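Local coordinates for recombination protein uvsY (Enterobacteria phage T4, PDB 4ZWS), which promotes assembly of UvsX recombinase on single-stranded DNA and helps UvsX displace bound gp32, thereby supporting viral DNA synthesis, at residues A51-K54 with V55-A59; S40-K43 with K44-R48. All coordinates share one frame; numbering follows the deposited sequence.

Interaction 1: residues A51-K54 with V55-A59; sequences AQKK and VALKA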
loop_
_atom_site.group_PDB
_atom_site.type_symbol
_atom_site.label_atom_id
_atom_site.label_comp_id
_atom_site.label_asym_id
_atom_site.label_seq_id
_atom_site.Cartn_x
_atom_site.Cartn_y
_atom_site.Cartn_z
ATOM N N ALA A 51 -26.217 -12.072 -8.671
ATOM C CA ALA A 51 -27.113 -13.207 -8.518
ATOM C C ALA A 51 -27.599 -13.639 -9.904
ATOM O O ALA A 51 -27.676 -14.838 -10.199
ATOM C CB ALA A 51 -28.276 -12.859 -7.618
ATOM N N GLN A 52 -27.940 -12.666 -10.743
ATOM C CA GLN A 52 -28.387 -12.958 -12.096
ATOM C C GLN A 52 -27.288 -13.630 -12.897
ATOM O O GLN A 52 -27.545 -14.489 -13.743
ATOM C CB GLN A 52 -28.820 -11.697 -12.820
ATOM C CG GLN A 52 -30.224 -11.288 -12.552
ATOM C CD GLN A 52 -30.596 -10.070 -13.345
ATOM O OE1 GLN A 52 -29.996 -9.800 -14.389
ATOM N NE2 GLN A 52 -31.590 -9.324 -12.868
ATOM N N LYS A 53 -26.063 -13.206 -12.639
ATOM C CA LYS A 53 -24.904 -13.777 -13.295
ATOM C C LYS A 53 -24.711 -15.222 -12.878
ATOM O O LYS A 53 -24.313 -16.046 -13.698
ATOM C CB LYS A 53 -23.642 -12.980 -12.978
ATOM C CG LYS A 53 -22.454 -13.451 -13.748
ATOM C CD LYS A 53 -21.243 -12.628 -13.432
ATOM C CE LYS A 53 -20.004 -13.176 -14.101
ATOM N NZ LYS A 53 -18.840 -12.369 -13.695
ATOM N N LYS A 54 -24.970 -15.538 -11.607
ATOM C CA LYS A 54 -24.782 -16.918 -11.189
ATOM C C LYS A 54 -25.858 -17.837 -11.732
ATOM O O LYS A 54 -25.625 -19.038 -11.884
ATOM C CB LYS A 54 -24.770 -17.037 -9.658
ATOM C CG LYS A 54 -23.585 -16.390 -9.016
ATOM C CD LYS A 54 -23.451 -16.765 -7.556
ATOM C CE LYS A 54 -22.307 -15.987 -6.910
ATOM N NZ LYS A 54 -22.076 -16.442 -5.509
ATOM N N VAL A 55 -26.922 -17.240 -12.249
ATOM C CA VAL A 55 -28.018 -18.002 -12.804
ATOM C C VAL A 55 -27.728 -18.185 -14.277
ATOM O O VAL A 55 -27.980 -19.254 -14.837
ATOM C CB VAL A 55 -29.378 -17.293 -12.572
ATOM C CG1 VAL A 55 -30.500 -17.909 -13.414
ATOM C CG2 VAL A 55 -29.730 -17.345 -11.112
ATOM N N ALA A 56 -27.149 -17.158 -14.889
ATOM C CA ALA A 56 -26.791 -17.260 -16.283
ATOM C C ALA A 56 -25.681 -18.294 -16.455
ATOM O O ALA A 56 -25.764 -19.157 -17.330
ATOM C CB ALA A 56 -26.364 -15.904 -16.816
ATOM N N LEU A 57 -24.704 -18.272 -15.550
ATOM C CA LEU A 57 -23.592 -19.218 -15.623
ATOM C C LEU A 57 -24.077 -20.661 -15.467
ATOM O O LEU A 57 -23.648 -21.545 -16.208
ATOM C CB LEU A 57 -22.530 -18.907 -14.562
ATOM C CG LEU A 57 -21.557 -17.770 -14.897
ATOM C CD1 LEU A 57 -20.668 -17.409 -13.719
ATOM C CD2 LEU A 57 -20.728 -18.072 -16.153
ATOM N N LYS A 58 -24.992 -20.902 -14.533
ATOM C CA LYS A 58 -25.482 -22.256 -14.360
ATOM C C LYS A 58 -26.298 -22.687 -15.577
ATOM O O LYS A 58 -26.161 -23.816 -16.047
ATOM C CB LYS A 58 -26.337 -22.385 -13.086
ATOM C CG LYS A 58 -26.658 -23.838 -12.737
ATOM C CD LYS A 58 -27.803 -24.017 -11.753
ATOM C CE LYS A 58 -28.053 -25.516 -11.451
ATOM N NZ LYS A 58 -28.910 -26.270 -12.436
ATOM N N ALA A 59 -27.127 -21.790 -16.104
ATOM C CA ALA A 59 -27.921 -22.127 -17.274
ATOM C C ALA A 59 -27.071 -22.423 -18.514
ATOM O O ALA A 59 -27.295 -23.436 -19.190
ATOM C CB ALA A 59 -28.910 -21.018 -17.568
#
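K53 and L57, one helical turn apart, carry one of the two regular i to i+4 bonds of this local contact within helix 21-64. The backbone bonds come in two grades. L57 N reaches K53 O at 2.9 Å with an N-H...O angle of 161°, and A56 N meets Q52 O at the same length, 2.9 Å. Around V55 the pattern slackens: its N-H is shared weakly between A51 O and Q52 O, each 3.2 Å from V55 N, and the i to i+4 bond from K58 N to K54 O is also weak.

Apolar contact between the segments is modest. K53 is extended throughout, with CG anti to the backbone N (chi1 -174°), and its CE passes L57 CD1 at 4.3 Å. Toward helix 91-135 there is more of it: Q52, K53 and A56 all touch V96, while L57 rests on V93.

The charge of K53 is met outside the two segments, where its NZ forms a salt bridge with D97. One lysine thus serves twice, its aliphatic chain lying near leucine and its ammonium reaching helix 91-135, which implies that this ion pair adds to the apolar contacts with V93 and V96 in joining the two helices.

Interaction 2: residues S40-K43 with K44-R48; sequences SSIK and KEMLR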
loop_
_atom_site.group_PDB
_atom_site.type_symbol
_atom_site.label_atom_id
_atom_site.label_comp_id
_atom_site.label_asym_id
_atom_site.label_seq_id
_atom_site.Cartn_x
_atom_site.Cartn_y
_atom_site.Cartn_z
ATOM N N SER A 40 -24.879 3.810 -2.373
ATOM C CA SER A 40 -25.513 2.771 -1.588
ATOM C C SER A 40 -26.449 1.943 -2.478
ATOM O O SER A 40 -26.493 0.714 -2.379
ATOM C CB SER A 40 -26.260 3.404 -0.426
ATOM O OG SER A 40 -26.684 2.428 0.483
ATOM N N SER A 41 -27.227 2.629 -3.316
ATOM C CA SER A 41 -28.142 1.961 -4.241
ATOM C C SER A 41 -27.428 1.096 -5.262
ATOM O O SER A 41 -27.867 -0.006 -5.570
ATOM C CB SER A 41 -28.975 2.985 -5.009
ATOM O OG SER A 41 -29.983 3.517 -4.186
ATOM N N ILE A 42 -26.315 1.605 -5.769
ATOM C CA ILE A 42 -25.529 0.898 -6.755
ATOM C C ILE A 42 -24.991 -0.399 -6.149
ATOM O O ILE A 42 -25.041 -1.435 -6.802
ATOM C CB ILE A 42 -24.414 1.805 -7.308
ATOM C CG1 ILE A 42 -25.057 2.951 -8.096
ATOM C CG2 ILE A 42 -23.435 1.022 -8.167
ATOM C CD1 ILE A 42 -24.096 4.071 -8.484
ATOM N N LYS A 43 -24.509 -0.365 -4.907
ATOM C CA LYS A 43 -24.081 -1.608 -4.280
ATOM C C LYS A 43 -25.222 -2.628 -4.227
ATOM O O LYS A 43 -25.016 -3.816 -4.488
ATOM C CB LYS A 43 -23.532 -1.390 -2.862
ATOM C CG LYS A 43 -22.095 -0.913 -2.774
ATOM C CD LYS A 43 -21.622 -0.768 -1.317
ATOM C CE LYS A 43 -22.461 0.219 -0.522
ATOM N NZ LYS A 43 -22.188 0.151 0.948
ATOM N N LYS A 44 -26.426 -2.167 -3.911
ATOM C CA LYS A 44 -27.572 -3.074 -3.851
ATOM C C LYS A 44 -27.862 -3.672 -5.221
ATOM O O LYS A 44 -28.096 -4.869 -5.346
ATOM C CB LYS A 44 -28.819 -2.364 -3.324
ATOM C CG LYS A 44 -28.793 -2.090 -1.832
ATOM C CD LYS A 44 -30.193 -1.779 -1.288
ATOM C CE LYS A 44 -30.185 -0.615 -0.285
ATOM N NZ LYS A 44 -30.054 0.731 -0.942
ATOM N N GLU A 45 -27.812 -2.837 -6.248
ATOM C CA GLU A 45 -28.058 -3.288 -7.603
ATOM C C GLU A 45 -27.023 -4.321 -8.082
ATOM O O GLU A 45 -27.380 -5.334 -8.682
ATOM C CB GLU A 45 -28.076 -2.090 -8.556
ATOM C CG GLU A 45 -28.363 -2.474 -9.999
ATOM C CD GLU A 45 -29.755 -3.070 -10.194
ATOM O OE1 GLU A 45 -30.611 -2.917 -9.295
ATOM O OE2 GLU A 45 -29.988 -3.723 -11.234
ATOM N N MET A 46 -25.753 -4.085 -7.782
ATOM C CA MET A 46 -24.685 -4.997 -8.192
ATOM C C MET A 46 -24.796 -6.368 -7.548
ATOM O O MET A 46 -24.473 -7.404 -8.134
ATOM C CB MET A 46 -23.322 -4.393 -7.849
ATOM C CG MET A 46 -23.000 -3.122 -8.589
ATOM S SD MET A 46 -21.321 -2.594 -8.258
ATOM C CE MET A 46 -20.367 -3.810 -9.172
ATOM N N LEU A 47 -25.262 -6.352 -6.319
ATOM C CA LEU A 47 -25.418 -7.550 -5.529
ATOM C C LEU A 47 -26.514 -8.395 -6.208
ATOM O O LEU A 47 -26.452 -9.636 -6.305
ATOM C CB LEU A 47 -25.719 -7.099 -4.109
ATOM C CG LEU A 47 -25.796 -7.945 -2.877
ATOM C CD1 LEU A 47 -24.430 -8.580 -2.787
ATOM C CD2 LEU A 47 -26.012 -7.009 -1.699
ATOM N N ARG A 48 -27.532 -7.689 -6.673
ATOM C CA ARG A 48 -28.644 -8.272 -7.409
ATOM C C ARG A 48 -28.187 -8.832 -8.780
ATOM O O ARG A 48 -28.553 -9.936 -9.187
ATOM C CB ARG A 48 -29.711 -7.198 -7.544
ATOM C CG ARG A 48 -31.078 -7.607 -7.927
ATOM C CD ARG A 48 -31.885 -6.325 -8.030
ATOM N NE ARG A 48 -31.954 -5.668 -6.720
ATOM C CZ ARG A 48 -31.982 -4.345 -6.529
ATOM N NH1 ARG A 48 -31.910 -3.513 -7.561
ATOM N NH2 ARG A 48 -32.051 -3.845 -5.299
#
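I42 and M46 form the packed side of an i to i+4 contact on helix 21-64, part of the long-helix pairing with helix 91-135. The two side chains pass at a slant, I42 CG2 standing 4.2 Å from M46 CG. M46 CG lies beside its own backbone N (chi1 -64°), a setting that places it over the preceding turn. The carbonyl of that turn, I42 O, accepts M46 N at 2.9 Å. Beyond the pair, helix 91-135 supplies the cover: L107 and C110 pack on the buried I42, and W103 touches both E45 and M46.

A second flank faces the assembly, where K43, only partly exposed, packs on M130 of a second subunit.

The solvent side belongs to K44, which is exposed where I42 is buried. Backbone bonds continue here as in the rest of the helix, K44 N to S40 O at 3.3 Å and E45 N to S41 O at 2.9 Å, and S41 OG has a weak hydrogen bond to N37 O, one turn earlier. The K44 chain turns back at its third and fourth torsions (-138° and 76°), which leaves its ammonium over the start of the segment, with NZ 4.0 Å from S40 OG.

In the fold
Both contacts are turns of one helix, 21-64, which keeps one partner helix along its length while a second subunit joins at only one of the two. Interaction 2 comes first in the chain and interaction 1 follows, with their centres about 17 Å apart and no direct touch beyond their closeness in sequence. Helix 91-135 serves both, but in reverse order: its later residues meet 40-48 and its earlier ones meet 51-59, as expected for an antiparallel pair. Interaction 2 lies about 8 Å from the centre of the chain, interaction 1 about 20 Å. In the homo-heptameric alpha barrel, the paired helices thus meet a neighbouring subunit at interaction 2, through K43, and not at interaction 1.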